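Local coordinates for protein histidine--tRNA ligase (Thermus thermophilus, PDB 1H4V) that catalyses the ATP-dependent attachment of L-histidine to tRNA(His), releasing AMP and diphosphate, as a homodimeric class II aminoacyl-tRNA synthetase, at residues Glu16-Gln21 with Phe321-Glu326; Pro42-Thr47 with Arg74-Arg79; Gln48-Gly53 with Arg79-Ala84; Gln123-Asn128 with Gly308-Ala313. All blocks are in the same frame, centred on the assembly; numbering follows the deposited sequence.

Interaction 1. Residues Glu16-Gln21 with Phe321-Glu326. With SO4 (sulfate ion), chain B.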
loop_
_atom_site.group_PDB
_atom_site.type_symbol
_atom_site.label_atom_id
_atom_site.label_comp_id
_atom_site.label_asym_id
_atom_site.label_seq_id
_atom_site.Cartn_x
_atom_site.Cartn_y
_atom_site.Cartn_z
ATOM N N GLU A 16 -13.220 -6.689 -4.321
ATOM C CA GLU A 16 -12.271 -7.272 -3.386
ATOM C C GLU A 16 -11.291 -6.205 -2.906
ATOM O O GLU A 16 -11.013 -6.092 -1.714
ATOM C CB GLU A 16 -11.524 -8.421 -4.062
ATOM C CG GLU A 16 -10.340 -8.923 -3.273
ATOM C CD GLU A 16 -10.337 -10.425 -3.101
ATOM O OE1 GLU A 16 -10.255 -11.155 -4.113
ATOM O OE2 GLU A 16 -10.413 -10.871 -1.938
ATOM N N LEU A 17 -10.769 -5.417 -3.838
ATOM C CA LEU A 17 -9.828 -4.363 -3.484
ATOM C C LEU A 17 -10.514 -3.339 -2.579
ATOM O O LEU A 17 -9.951 -2.907 -1.565
ATOM C CB LEU A 17 -9.332 -3.647 -4.740
ATOM C CG LEU A 17 -7.944 -3.000 -4.780
ATOM C CD1 LEU A 17 -8.026 -1.767 -5.683
ATOM C CD2 LEU A 17 -7.460 -2.608 -3.405
ATOM N N ARG A 18 -11.730 -2.950 -2.959
ATOM C CA ARG A 18 -12.466 -1.956 -2.198
ATOM C C ARG A 18 -12.734 -2.436 -0.774
ATOM O O ARG A 18 -12.698 -1.647 0.168
ATOM C CB ARG A 18 -13.757 -1.578 -2.929
ATOM C CG ARG A 18 -13.518 -0.633 -4.119
ATOM C CD ARG A 18 -14.773 -0.461 -4.981
ATOM N NE ARG A 18 -15.917 -0.016 -4.186
ATOM C CZ ARG A 18 -17.180 -0.320 -4.465
ATOM N NH1 ARG A 18 -17.459 -1.074 -5.520
ATOM N NH2 ARG A 18 -18.162 0.131 -3.696
ATOM N N MET A 19 -12.973 -3.733 -0.620
ATOM C CA MET A 19 -13.211 -4.285 0.701
ATOM C C MET A 19 -11.931 -4.151 1.542
ATOM O O MET A 19 -11.988 -3.747 2.697
ATOM C CB MET A 19 -13.624 -5.753 0.599
ATOM C CG MET A 19 -14.154 -6.313 1.900
ATOM S SD MET A 19 -15.466 -5.266 2.610
ATOM C CE MET A 19 -16.864 -5.805 1.661
ATOM N N HIS A 20 -10.783 -4.479 0.951
ATOM C CA HIS A 20 -9.500 -4.374 1.641
ATOM C C HIS A 20 -9.217 -2.931 2.044
ATOM O O HIS A 20 -8.712 -2.665 3.143
ATOM C CB HIS A 20 -8.344 -4.861 0.753
ATOM C CG HIS A 20 -8.160 -6.346 0.751
ATOM N ND1 HIS A 20 -6.914 -6.939 0.672
ATOM C CD2 HIS A 20 -9.056 -7.359 0.828
ATOM C CE1 HIS A 20 -7.054 -8.251 0.708
ATOM N NE2 HIS A 20 -8.342 -8.533 0.800
ATOM N N GLN A 21 -9.525 -1.998 1.148
ATOM C CA GLN A 21 -9.282 -0.589 1.427
ATOM C C GLN A 21 -10.180 -0.073 2.545
ATOM O O GLN A 21 -9.771 0.795 3.311
ATOM C CB GLN A 21 -9.470 0.245 0.155
ATOM C CG GLN A 21 -8.534 -0.207 -0.970
ATOM C CD GLN A 21 -8.718 0.554 -2.258
ATOM O OE1 GLN A 21 -9.841 0.758 -2.710
ATOM N NE2 GLN A 21 -7.610 0.962 -2.872
ATOM N N PHE A 321 -22.191 -9.068 4.581
ATOM C CA PHE A 321 -21.806 -7.718 4.181
ATOM C C PHE A 321 -21.467 -7.613 2.694
ATOM O O PHE A 321 -20.490 -8.192 2.218
ATOM C CB PHE A 321 -20.617 -7.224 5.006
ATOM C CG PHE A 321 -21.001 -6.625 6.327
ATOM C CD1 PHE A 321 -21.591 -7.404 7.320
ATOM C CD2 PHE A 321 -20.783 -5.273 6.580
ATOM C CE1 PHE A 321 -21.956 -6.847 8.544
ATOM C CE2 PHE A 321 -21.143 -4.705 7.801
ATOM C CZ PHE A 321 -21.732 -5.494 8.784
ATOM N N GLY A 322 -22.295 -6.873 1.967
ATOM C CA GLY A 322 -22.070 -6.674 0.550
ATOM C C GLY A 322 -21.570 -5.259 0.367
ATOM O O GLY A 322 -21.700 -4.425 1.266
ATOM N N LEU A 323 -20.998 -4.973 -0.792
ATOM C CA LEU A 323 -20.472 -3.643 -1.061
ATOM C C LEU A 323 -21.295 -3.020 -2.181
ATOM O O LEU A 323 -21.648 -3.697 -3.146
ATOM C CB LEU A 323 -19.000 -3.765 -1.483
ATOM C CG LEU A 323 -17.952 -2.726 -1.074
ATOM C CD1 LEU A 323 -18.016 -2.463 0.414
ATOM C CD2 LEU A 323 -16.571 -3.248 -1.453
ATOM N N PRO A 324 -21.631 -1.728 -2.067
ATOM C CA PRO A 324 -22.416 -1.094 -3.129
ATOM C C PRO A 324 -21.680 -1.158 -4.470
ATOM O O PRO A 324 -20.526 -1.584 -4.539
ATOM C CB PRO A 324 -22.584 0.339 -2.625
ATOM C CG PRO A 324 -21.343 0.556 -1.814
ATOM C CD PRO A 324 -21.227 -0.742 -1.052
ATOM N N GLU A 325 -22.344 -0.733 -5.536
ATOM C CA GLU A 325 -21.727 -0.760 -6.854
ATOM C C GLU A 325 -20.757 0.400 -7.042
ATOM O O GLU A 325 -20.912 1.462 -6.436
ATOM C CB GLU A 325 -22.798 -0.716 -7.948
ATOM C CG GLU A 325 -23.762 -1.897 -7.935
ATOM C CD GLU A 325 -23.047 -3.239 -7.938
ATOM O OE1 GLU A 325 -22.117 -3.416 -8.753
ATOM O OE2 GLU A 325 -23.424 -4.120 -7.130
ATOM N N GLU A 326 -19.750 0.174 -7.880
ATOM C CA GLU A 326 -18.737 1.182 -8.187
ATOM C C GLU A 326 -19.459 2.400 -8.748
ATOM O O GLU A 326 -20.336 2.266 -9.602
ATOM C CB GLU A 326 -17.763 0.629 -9.235
ATOM C CG GLU A 326 -16.547 1.496 -9.535
ATOM C CD GLU A 326 -15.467 1.399 -8.466
ATOM O OE1 GLU A 326 -15.660 1.954 -7.359
ATOM O OE2 GLU A 326 -14.424 0.757 -8.735
HETATM S S SO4 B . -16.002 2.435 -1.443
HETATM O O1 SO4 B . -17.410 2.024 -1.610
HETATM O O2 SO4 B . -15.591 2.231 -0.043
HETATM O O3 SO4 B . -15.838 3.856 -1.788
HETATM O O4 SO4 B . -15.154 1.624 -2.338
#
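The carbonyl oxygen of Pro324 is gripped by two nitrogens of one arginine: Arg18 comes end-on, with NH2 3.0 Å from Pro324 O and NH1 3.3 Å from the same Pro324 O, both on one face of the carbonyl plane. Helix 14-33, which carries Arg18, is the long motif 1 helix of the class II fold. Residues 321-326 are an irregular linker that leads from the catalytic core toward the anticodon-binding domain. At another part of its edge the guanidinium holds a sulfate ion, likely picked up from the crystallisation medium. Here Arg18 NE meets sulfate O4 at 2.6 Å and Arg18 NH2 meets O1 at 2.9 Å, both nearly straight, and Arg22 donates to the same ion. A bend at chi3 (55°) brings NE to it. Glu326 OE1 stands over one face of the guanidinium, 3.7 Å from Arg18 NE, a long salt bridge of charges alone, while Leu323 CG lies over the opposite face, toward its rim. A leucine in place of Arg18 would probably leave Pro324 O without these two donors and Glu326 without its nearby positive charge, loosening the linker's hold on the helix. Beside this polar grip, Met19 CE rests 3.7 Å from Leu323 CD1.

Interaction 2. Residues Pro42-Thr47 with Arg74-Arg79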
loop_
_atom_site.group_PDB
_atom_site.type_symbol
_atom_site.label_atom_id
_atom_site.label_comp_id
_atom_site.label_asym_id
_atom_site.label_seq_id
_atom_site.Cartn_x
_atom_site.Cartn_y
_atom_site.Cartn_z
ATOM N N PRO A 42 10.114 -1.848 5.111
ATOM C CA PRO A 42 10.399 -2.456 3.809
ATOM C C PRO A 42 9.795 -3.847 3.635
ATOM O O PRO A 42 9.475 -4.532 4.606
ATOM C CB PRO A 42 11.927 -2.485 3.774
ATOM C CG PRO A 42 12.296 -1.271 4.567
ATOM C CD PRO A 42 11.363 -1.400 5.752
ATOM N N ILE A 43 9.636 -4.250 2.381
ATOM C CA ILE A 43 9.092 -5.559 2.059
ATOM C C ILE A 43 10.050 -6.672 2.519
ATOM O O ILE A 43 9.621 -7.757 2.891
ATOM C CB ILE A 43 8.849 -5.675 0.545
ATOM C CG1 ILE A 43 7.757 -4.679 0.116
ATOM C CG2 ILE A 43 8.509 -7.096 0.181
ATOM C CD1 ILE A 43 6.361 -4.949 0.679
ATOM N N PHE A 44 11.350 -6.405 2.481
ATOM C CA PHE A 44 12.330 -7.394 2.927
ATOM C C PHE A 44 13.345 -6.772 3.872
ATOM O O PHE A 44 13.546 -5.556 3.876
ATOM C CB PHE A 44 13.051 -8.055 1.737
ATOM C CG PHE A 44 13.768 -7.094 0.820
ATOM C CD1 PHE A 44 14.874 -6.373 1.258
ATOM C CD2 PHE A 44 13.351 -6.939 -0.498
ATOM C CE1 PHE A 44 15.559 -5.505 0.394
ATOM C CE2 PHE A 44 14.026 -6.074 -1.371
ATOM C CZ PHE A 44 15.135 -5.355 -0.919
ATOM N N GLU A 45 13.973 -7.618 4.677
ATOM C CA GLU A 45 14.974 -7.180 5.648
ATOM C C GLU A 45 16.020 -8.263 5.847
ATOM O O GLU A 45 15.919 -9.362 5.280
ATOM C CB GLU A 45 14.310 -6.890 6.997
ATOM C CG GLU A 45 13.156 -5.938 6.890
ATOM C CD GLU A 45 13.075 -4.980 8.050
ATOM O OE1 GLU A 45 14.122 -4.696 8.669
ATOM O OE2 GLU A 45 11.963 -4.491 8.322
ATOM N N GLU A 46 17.029 -7.954 6.651
ATOM C CA GLU A 46 18.056 -8.942 6.933
ATOM C C GLU A 46 17.342 -10.065 7.659
ATOM O O GLU A 46 16.536 -9.827 8.557
ATOM C CB GLU A 46 19.140 -8.377 7.840
ATOM C CG GLU A 46 20.041 -7.374 7.201
ATOM C CD GLU A 46 21.296 -7.184 8.020
ATOM O OE1 GLU A 46 21.992 -8.200 8.263
ATOM O OE2 GLU A 46 21.583 -6.033 8.427
ATOM N N THR A 47 17.640 -11.290 7.249
ATOM C CA THR A 47 17.047 -12.488 7.826
ATOM C C THR A 47 17.049 -12.514 9.354
ATOM O O THR A 47 16.090 -12.959 9.973
ATOM C CB THR A 47 17.784 -13.721 7.294
ATOM O OG1 THR A 47 17.566 -13.805 5.883
ATOM C CG2 THR A 47 17.299 -14.985 7.957
ATOM N N ARG A 74 24.681 -11.109 1.508
ATOM C CA ARG A 74 23.832 -10.795 2.655
ATOM C C ARG A 74 22.502 -11.545 2.572
ATOM O O ARG A 74 21.835 -11.537 1.538
ATOM C CB ARG A 74 23.557 -9.293 2.711
ATOM C CG ARG A 74 23.621 -8.679 4.105
ATOM C CD ARG A 74 24.955 -7.984 4.330
ATOM N NE ARG A 74 24.813 -6.818 5.198
ATOM C CZ ARG A 74 25.723 -5.855 5.307
ATOM N NH1 ARG A 74 26.846 -5.917 4.601
ATOM N NH2 ARG A 74 25.509 -4.826 6.117
ATOM N N SER A 75 22.123 -12.197 3.663
ATOM C CA SER A 75 20.868 -12.934 3.696
ATOM C C SER A 75 19.706 -11.947 3.849
ATOM O O SER A 75 19.713 -11.104 4.742
ATOM C CB SER A 75 20.866 -13.926 4.862
ATOM O OG SER A 75 19.737 -14.780 4.807
ATOM N N LEU A 76 18.719 -12.060 2.967
ATOM C CA LEU A 76 17.550 -11.185 2.977
ATOM C C LEU A 76 16.284 -12.029 3.080
ATOM O O LEU A 76 16.222 -13.127 2.533
ATOM C CB LEU A 76 17.518 -10.359 1.690
ATOM C CG LEU A 76 17.907 -8.872 1.704
ATOM C CD1 LEU A 76 19.162 -8.630 2.499
ATOM C CD2 LEU A 76 18.081 -8.396 0.264
ATOM N N THR A 77 15.275 -11.518 3.785
ATOM C CA THR A 77 14.018 -12.242 3.950
ATOM C C THR A 77 12.778 -11.371 3.732
ATOM O O THR A 77 12.702 -10.239 4.199
ATOM C CB THR A 77 13.940 -12.903 5.366
ATOM O OG1 THR A 77 14.830 -14.033 5.424
ATOM C CG2 THR A 77 12.527 -13.368 5.673
ATOM N N LEU A 78 11.811 -11.913 3.003
ATOM C CA LEU A 78 10.551 -11.224 2.740
ATOM C C LEU A 78 9.787 -11.165 4.064
ATOM O O LEU A 78 9.644 -12.176 4.744
ATOM C CB LEU A 78 9.742 -12.001 1.696
ATOM C CG LEU A 78 9.669 -11.472 0.260
ATOM C CD1 LEU A 78 11.009 -10.972 -0.199
ATOM C CD2 LEU A 78 9.173 -12.567 -0.657
ATOM N N ARG A 79 9.316 -9.976 4.426
ATOM C CA ARG A 79 8.581 -9.773 5.670
ATOM C C ARG A 79 7.490 -10.825 5.946
ATOM O O ARG A 79 6.503 -10.913 5.216
ATOM C CB ARG A 79 7.944 -8.385 5.666
ATOM C CG ARG A 79 7.239 -8.038 6.952
ATOM C CD ARG A 79 6.115 -7.062 6.674
ATOM N NE ARG A 79 6.616 -5.769 6.248
ATOM C CZ ARG A 79 6.004 -4.990 5.369
ATOM N NH1 ARG A 79 4.871 -5.387 4.815
ATOM N NH2 ARG A 79 6.514 -3.807 5.069
#
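Strands 44-46 and 75-78 run antiparallel, their axes 4.4 Å apart at closest approach and 144° between directions, with Glu45 and Thr77 as the hydrogen-bonded pair and Phe44 opposite Leu78 as a non-hydrogen-bonded one. They are an edge and the middle strand of a small three-stranded antiparallel sheet in the catalytic region. Thr77 N donates to Glu45 O at 2.7 Å, Glu45 N returns a bond to Thr77 O, and Arg79 N reaches Ile43 O at 2.7 Å, extending the pairing past the strand end. Phe44 and Leu78 share a face of the sheet, where Phe44 CB and Leu78 CD1 are 4.1 Å apart. With CG set between the backbone N and the carbonyl carbon (chi1 58°), the Phe44 ring comes to Leu76, whose CD2 makes an off-centre CH-pi contact 4.2 Å from the ring centroid. Phe66 of the second subunit also meets the Phe44 ring, which places the sheet at the dimer interface. On the face of Glu45 and Thr77, Glu45 forms a salt bridge with Arg88. Near the far end, Thr47 OG1 is shared by two hydroxyls: it lies 2.6 Å from Ser75 OG and 2.8 Å from Thr77 OG1, and Thr77 OG1 in turn bonds Thr67 OG1.

Interaction 3. Residues Gln48-Gly53 with Arg79-Ala84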
loop_
_atom_site.group_PDB
_atom_site.type_symbol
_atom_site.label_atom_id
_atom_site.label_comp_id
_atom_site.label_asym_id
_atom_site.label_seq_id
_atom_site.Cartn_x
_atom_site.Cartn_y
_atom_site.Cartn_z
ATOM N N GLN A 48 18.124 -12.035 9.964
ATOM C CA GLN A 48 18.216 -12.045 11.421
ATOM C C GLN A 48 17.112 -11.246 12.112
ATOM O O GLN A 48 16.806 -11.486 13.271
ATOM C CB GLN A 48 19.587 -11.533 11.865
ATOM C CG GLN A 48 19.932 -10.148 11.369
ATOM C CD GLN A 48 21.328 -9.732 11.785
ATOM O OE1 GLN A 48 21.656 -9.722 12.973
ATOM N NE2 GLN A 48 22.162 -9.389 10.809
ATOM N N VAL A 49 16.508 -10.303 11.402
ATOM C CA VAL A 49 15.452 -9.507 12.005
ATOM C C VAL A 49 14.289 -10.410 12.381
ATOM O O VAL A 49 13.646 -10.224 13.421
ATOM C CB VAL A 49 14.963 -8.423 11.035
ATOM C CG1 VAL A 49 13.692 -7.780 11.552
ATOM C CG2 VAL A 49 16.047 -7.381 10.862
ATOM N N PHE A 50 14.069 -11.428 11.555
ATOM C CA PHE A 50 12.962 -12.350 11.760
ATOM C C PHE A 50 13.246 -13.699 12.398
ATOM O O PHE A 50 12.329 -14.507 12.534
ATOM C CB PHE A 50 12.225 -12.535 10.429
ATOM C CG PHE A 50 11.689 -11.246 9.864
ATOM C CD1 PHE A 50 12.154 -10.750 8.652
ATOM C CD2 PHE A 50 10.736 -10.513 10.565
ATOM C CE1 PHE A 50 11.679 -9.544 8.150
ATOM C CE2 PHE A 50 10.260 -9.312 10.070
ATOM C CZ PHE A 50 10.727 -8.823 8.864
ATOM N N GLU A 51 14.496 -13.953 12.785
ATOM C CA GLU A 51 14.834 -15.218 13.445
ATOM C C GLU A 51 14.339 -15.113 14.893
ATOM O O GLU A 51 14.528 -14.088 15.547
ATOM C CB GLU A 51 16.345 -15.472 13.379
ATOM C CG GLU A 51 16.872 -15.560 11.940
ATOM C CD GLU A 51 18.353 -15.907 11.850
ATOM O OE1 GLU A 51 19.171 -15.240 12.526
ATOM O OE2 GLU A 51 18.703 -16.843 11.091
ATOM N N LYS A 52 13.688 -16.164 15.386
ATOM C CA LYS A 52 13.126 -16.148 16.735
ATOM C C LYS A 52 14.027 -16.631 17.866
ATOM O O LYS A 52 13.647 -16.553 19.036
ATOM C CB LYS A 52 11.826 -16.952 16.758
ATOM C CG LYS A 52 10.866 -16.574 15.651
ATOM C CD LYS A 52 10.599 -15.083 15.640
ATOM C CE LYS A 52 9.740 -14.691 14.453
ATOM N NZ LYS A 52 9.610 -13.212 14.345
ATOM N N GLY A 53 15.211 -17.128 17.532
ATOM C CA GLY A 53 16.105 -17.612 18.568
ATOM C C GLY A 53 16.689 -18.965 18.216
ATOM O O GLY A 53 16.294 -19.580 17.227
ATOM N N ARG A 79 9.316 -9.976 4.426
ATOM C CA ARG A 79 8.581 -9.773 5.670
ATOM C C ARG A 79 7.490 -10.825 5.946
ATOM O O ARG A 79 6.503 -10.913 5.216
ATOM C CB ARG A 79 7.944 -8.385 5.666
ATOM C CG ARG A 79 7.239 -8.038 6.952
ATOM C CD ARG A 79 6.115 -7.062 6.674
ATOM N NE ARG A 79 6.616 -5.769 6.248
ATOM C CZ ARG A 79 6.004 -4.990 5.369
ATOM N NH1 ARG A 79 4.871 -5.387 4.815
ATOM N NH2 ARG A 79 6.514 -3.807 5.069
ATOM N N PRO A 80 7.661 -11.630 7.013
ATOM C CA PRO A 80 6.707 -12.676 7.406
ATOM C C PRO A 80 5.761 -12.235 8.527
ATOM O O PRO A 80 4.725 -12.855 8.758
ATOM C CB PRO A 80 7.618 -13.794 7.875
ATOM C CG PRO A 80 8.656 -13.026 8.611
ATOM C CD PRO A 80 8.953 -11.838 7.695
ATOM N N GLU A 81 6.140 -11.172 9.227
ATOM C CA GLU A 81 5.356 -10.641 10.344
ATOM C C GLU A 81 5.634 -9.148 10.447
ATOM O O GLU A 81 6.566 -8.641 9.832
ATOM C CB GLU A 81 5.774 -11.302 11.663
ATOM C CG GLU A 81 7.210 -10.976 12.056
ATOM C CD GLU A 81 7.480 -11.183 13.536
ATOM O OE1 GLU A 81 7.288 -12.318 14.023
ATOM O OE2 GLU A 81 7.882 -10.208 14.213
ATOM N N GLY A 82 4.847 -8.451 11.253
ATOM C CA GLY A 82 5.051 -7.024 11.395
ATOM C C GLY A 82 5.793 -6.560 12.631
ATOM O O GLY A 82 6.575 -5.606 12.556
ATOM N N THR A 83 5.565 -7.236 13.755
ATOM C CA THR A 83 6.166 -6.851 15.038
ATOM C C THR A 83 7.673 -6.644 15.064
ATOM O O THR A 83 8.129 -5.574 15.460
ATOM C CB THR A 83 5.793 -7.846 16.166
ATOM O OG1 THR A 83 4.371 -8.045 16.179
ATOM C CG2 THR A 83 6.220 -7.283 17.533
ATOM N N ALA A 84 8.445 -7.650 14.653
ATOM C CA ALA A 84 9.899 -7.521 14.653
ATOM C C ALA A 84 10.368 -6.341 13.798
ATOM O O ALA A 84 11.310 -5.639 14.166
ATOM C CB ALA A 84 10.553 -8.809 14.164
#
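Phe50 presents the flat of its ring to Pro80, whose CD sits 3.3 Å from the ring centroid and only 4° off the ring normal, a CH-pi contact over the middle of the face. The opposite face is covered by the neighbouring Val49, with CG1 over the ring centre, so that a valine branch and a proline methylene clamp the ring between them. Phe50 CD2 lies 3.9 Å from Glu81 CG, and Phe50 CZ comes 4.0 Å from Arg79 CA. The contact joins the loop after strand 44-46 to the start of helix 83-92 within the class II catalytic region. Lys52 and Glu81 reach toward each other tip to tip, forming a salt bridge in which Lys52 NZ approaches Glu81 OE1 from above the carboxylate plane; the modelled separation is short enough for its exact value to be doubtful. The second carboxylate oxygen has a different task. Glu81 precedes the turn into helix 83-92, and its OE2 accepts from Ala84 N at 2.7 Å, nearly along the C-O axis, which makes the side chain a cap on the helix N terminus. The same carboxylate therefore serves the cap and the salt bridge. Ala84 turns its methyl to the loop backbone, with CB 3.5 Å from Val49 O and 4.0 Å from Phe50 CD2.

Interaction 4. Residues Gln123-Asn128 with Gly308-Ala313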
loop_
_atom_site.group_PDB
_atom_site.type_symbol
_atom_site.label_atom_id
_atom_site.label_comp_id
_atom_site.label_asym_id
_atom_site.label_seq_id
_atom_site.Cartn_x
_atom_site.Cartn_y
_atom_site.Cartn_z
ATOM N N GLN A 123 0.860 -14.839 0.143
ATOM C CA GLN A 123 0.976 -13.390 0.298
ATOM C C GLN A 123 -0.363 -12.964 0.872
ATOM O O GLN A 123 -1.405 -13.164 0.247
ATOM C CB GLN A 123 1.198 -12.610 -1.012
ATOM C CG GLN A 123 1.334 -11.091 -0.710
ATOM C CD GLN A 123 1.584 -10.178 -1.916
ATOM O OE1 GLN A 123 2.395 -10.474 -2.788
ATOM N NE2 GLN A 123 0.904 -9.038 -1.938
ATOM N N PHE A 124 -0.350 -12.417 2.080
ATOM C CA PHE A 124 -1.585 -11.942 2.680
ATOM C C PHE A 124 -1.301 -10.556 3.211
ATOM O O PHE A 124 -0.166 -10.090 3.143
ATOM C CB PHE A 124 -2.066 -12.883 3.799
ATOM C CG PHE A 124 -1.024 -13.172 4.866
ATOM C CD1 PHE A 124 -1.064 -12.517 6.090
ATOM C CD2 PHE A 124 -0.022 -14.119 4.646
ATOM C CE1 PHE A 124 -0.134 -12.796 7.088
ATOM C CE2 PHE A 124 0.923 -14.409 5.633
ATOM C CZ PHE A 124 0.864 -13.744 6.859
ATOM N N HIS A 125 -2.326 -9.885 3.711
ATOM C CA HIS A 125 -2.152 -8.548 4.252
ATOM C C HIS A 125 -2.651 -8.496 5.682
ATOM O O HIS A 125 -3.626 -9.158 6.050
ATOM C CB HIS A 125 -2.919 -7.531 3.409
ATOM C CG HIS A 125 -2.497 -7.499 1.975
ATOM N ND1 HIS A 125 -2.818 -8.499 1.081
ATOM C CD2 HIS A 125 -1.740 -6.611 1.289
ATOM C CE1 HIS A 125 -2.274 -8.231 -0.093
ATOM N NE2 HIS A 125 -1.614 -7.091 0.006
ATOM N N GLN A 126 -1.966 -7.738 6.514
ATOM C CA GLN A 126 -2.434 -7.623 7.873
ATOM C C GLN A 126 -2.205 -6.240 8.404
ATOM O O GLN A 126 -1.390 -5.478 7.868
ATOM C CB GLN A 126 -1.788 -8.671 8.796
ATOM C CG GLN A 126 -0.291 -8.720 8.868
ATOM C CD GLN A 126 0.187 -9.682 9.967
ATOM O OE1 GLN A 126 -0.294 -10.815 10.073
ATOM N NE2 GLN A 126 1.134 -9.228 10.786
ATOM N N VAL A 127 -2.976 -5.901 9.427
ATOM C CA VAL A 127 -2.846 -4.611 10.072
ATOM C C VAL A 127 -2.155 -4.879 11.391
ATOM O O VAL A 127 -2.529 -5.800 12.108
ATOM C CB VAL A 127 -4.223 -3.978 10.332
ATOM C CG1 VAL A 127 -4.073 -2.780 11.268
ATOM C CG2 VAL A 127 -4.856 -3.556 9.002
ATOM N N ASN A 128 -1.131 -4.096 11.702
ATOM C CA ASN A 128 -0.412 -4.274 12.956
ATOM C C ASN A 128 -0.502 -3.031 13.805
ATOM O O ASN A 128 -0.477 -1.916 13.290
ATOM C CB ASN A 128 1.076 -4.577 12.723
ATOM C CG ASN A 128 1.334 -6.025 12.357
ATOM O OD1 ASN A 128 1.185 -6.428 11.205
ATOM N ND2 ASN A 128 1.723 -6.817 13.343
ATOM N N GLY A 308 -5.541 -10.413 10.076
ATOM C CA GLY A 308 -5.439 -10.596 8.639
ATOM C C GLY A 308 -6.584 -9.941 7.901
ATOM O O GLY A 308 -7.755 -10.196 8.187
ATOM N N VAL A 309 -6.244 -9.083 6.956
ATOM C CA VAL A 309 -7.248 -8.396 6.161
ATOM C C VAL A 309 -8.152 -9.403 5.444
ATOM O O VAL A 309 -9.377 -9.248 5.450
ATOM C CB VAL A 309 -6.567 -7.450 5.147
ATOM C CG1 VAL A 309 -7.603 -6.790 4.252
ATOM C CG2 VAL A 309 -5.761 -6.383 5.916
ATOM N N GLU A 310 -7.559 -10.439 4.849
ATOM C CA GLU A 310 -8.347 -11.451 4.151
ATOM C C GLU A 310 -9.251 -12.219 5.114
ATOM O O GLU A 310 -10.372 -12.566 4.762
ATOM C CB GLU A 310 -7.453 -12.443 3.393
ATOM C CG GLU A 310 -6.730 -11.875 2.178
ATOM C CD GLU A 310 -5.462 -11.110 2.540
ATOM O OE1 GLU A 310 -5.088 -11.091 3.741
ATOM O OE2 GLU A 310 -4.838 -10.533 1.619
ATOM N N ARG A 311 -8.769 -12.481 6.325
ATOM C CA ARG A 311 -9.575 -13.191 7.317
ATOM C C ARG A 311 -10.811 -12.352 7.620
ATOM O O ARG A 311 -11.923 -12.868 7.715
ATOM C CB ARG A 311 -8.797 -13.393 8.622
ATOM C CG ARG A 311 -7.648 -14.379 8.557
ATOM C CD ARG A 311 -8.135 -15.819 8.601
ATOM N NE ARG A 311 -7.018 -16.765 8.619
ATOM C CZ ARG A 311 -6.138 -16.864 9.611
ATOM N NH1 ARG A 311 -6.245 -16.078 10.677
ATOM N NH2 ARG A 311 -5.140 -17.738 9.528
ATOM N N VAL A 312 -10.595 -11.051 7.793
ATOM C CA VAL A 312 -11.680 -10.131 8.098
ATOM C C VAL A 312 -12.659 -9.996 6.942
ATOM O O VAL A 312 -13.862 -10.025 7.165
ATOM C CB VAL A 312 -11.131 -8.739 8.502
ATOM C CG1 VAL A 312 -12.271 -7.747 8.650
ATOM C CG2 VAL A 312 -10.374 -8.860 9.830
ATOM N N ALA A 313 -12.156 -9.861 5.713
ATOM C CA ALA A 313 -13.043 -9.752 4.553
ATOM C C ALA A 313 -13.919 -11.005 4.457
ATOM O O ALA A 313 -15.083 -10.928 4.061
ATOM C CB ALA A 313 -12.234 -9.579 3.273
#
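His125 and Glu310 are joined by hydrogen bonds that use both carboxylate oxygens. His125 N donates to Glu310 OE1 at 3.0 Å, almost perfectly straight, and His125 ND1 donates to Glu310 OE2 at 2.9 Å, with the oxygen near the ring plane; each oxygen offers its syn lone pair. Backbone and ring of one residue are thereby fixed together, although the ring and carboxylate planes stay 35° apart. A bend at chi2 (81°) turns CD of Glu310 toward the strand. An alanine in place of Glu310 would probably leave His125 N and ND1 without these acceptors and the imidazole freer to turn. Among backbone contacts, Val309 N donates to His125 O at 2.8 Å, and Gly308, at the N-cap of the helix, pairs with Gln126 as an antiparallel non-hydrogen-bonded bridge. Apolar contact comes from Val309 CG2, 4.0 Å from His125 CB and 4.3 Å from Val127 CG2. Strand 123-132 is the second strand of class II motif 2, and strand 302-308 with helix 309-318 makes up motif 3. Helix segment 309-313 runs at 89° to strand segment 123-128, while His20 from helix 14-33 packs on Val309 and Glu310, and strand 302-308 continues the pairing through Phe307 and Val127.

How the interactions relate
From the N terminus, helix 14-33 opens the longest loop, which interaction 1 closes some 300 residues later at the linker beyond helix 309-318; the other three contacts all lie within it. Interactions 2 and 3 come next and cross, their segments alternating along the chain: they share Arg79 and tie the small antiparallel sheet, its following loop and the start of helix 83-92 into one unit, with Phe50 packing on Glu45 and Thr77. Interaction 4 follows in series, closing strand 123-132 onto helix 309-318. It touches interaction 1 through His20 and interaction 3 through Gly82, whereas interactions 1 and 2 stay about 13 Å apart at their nearest atoms.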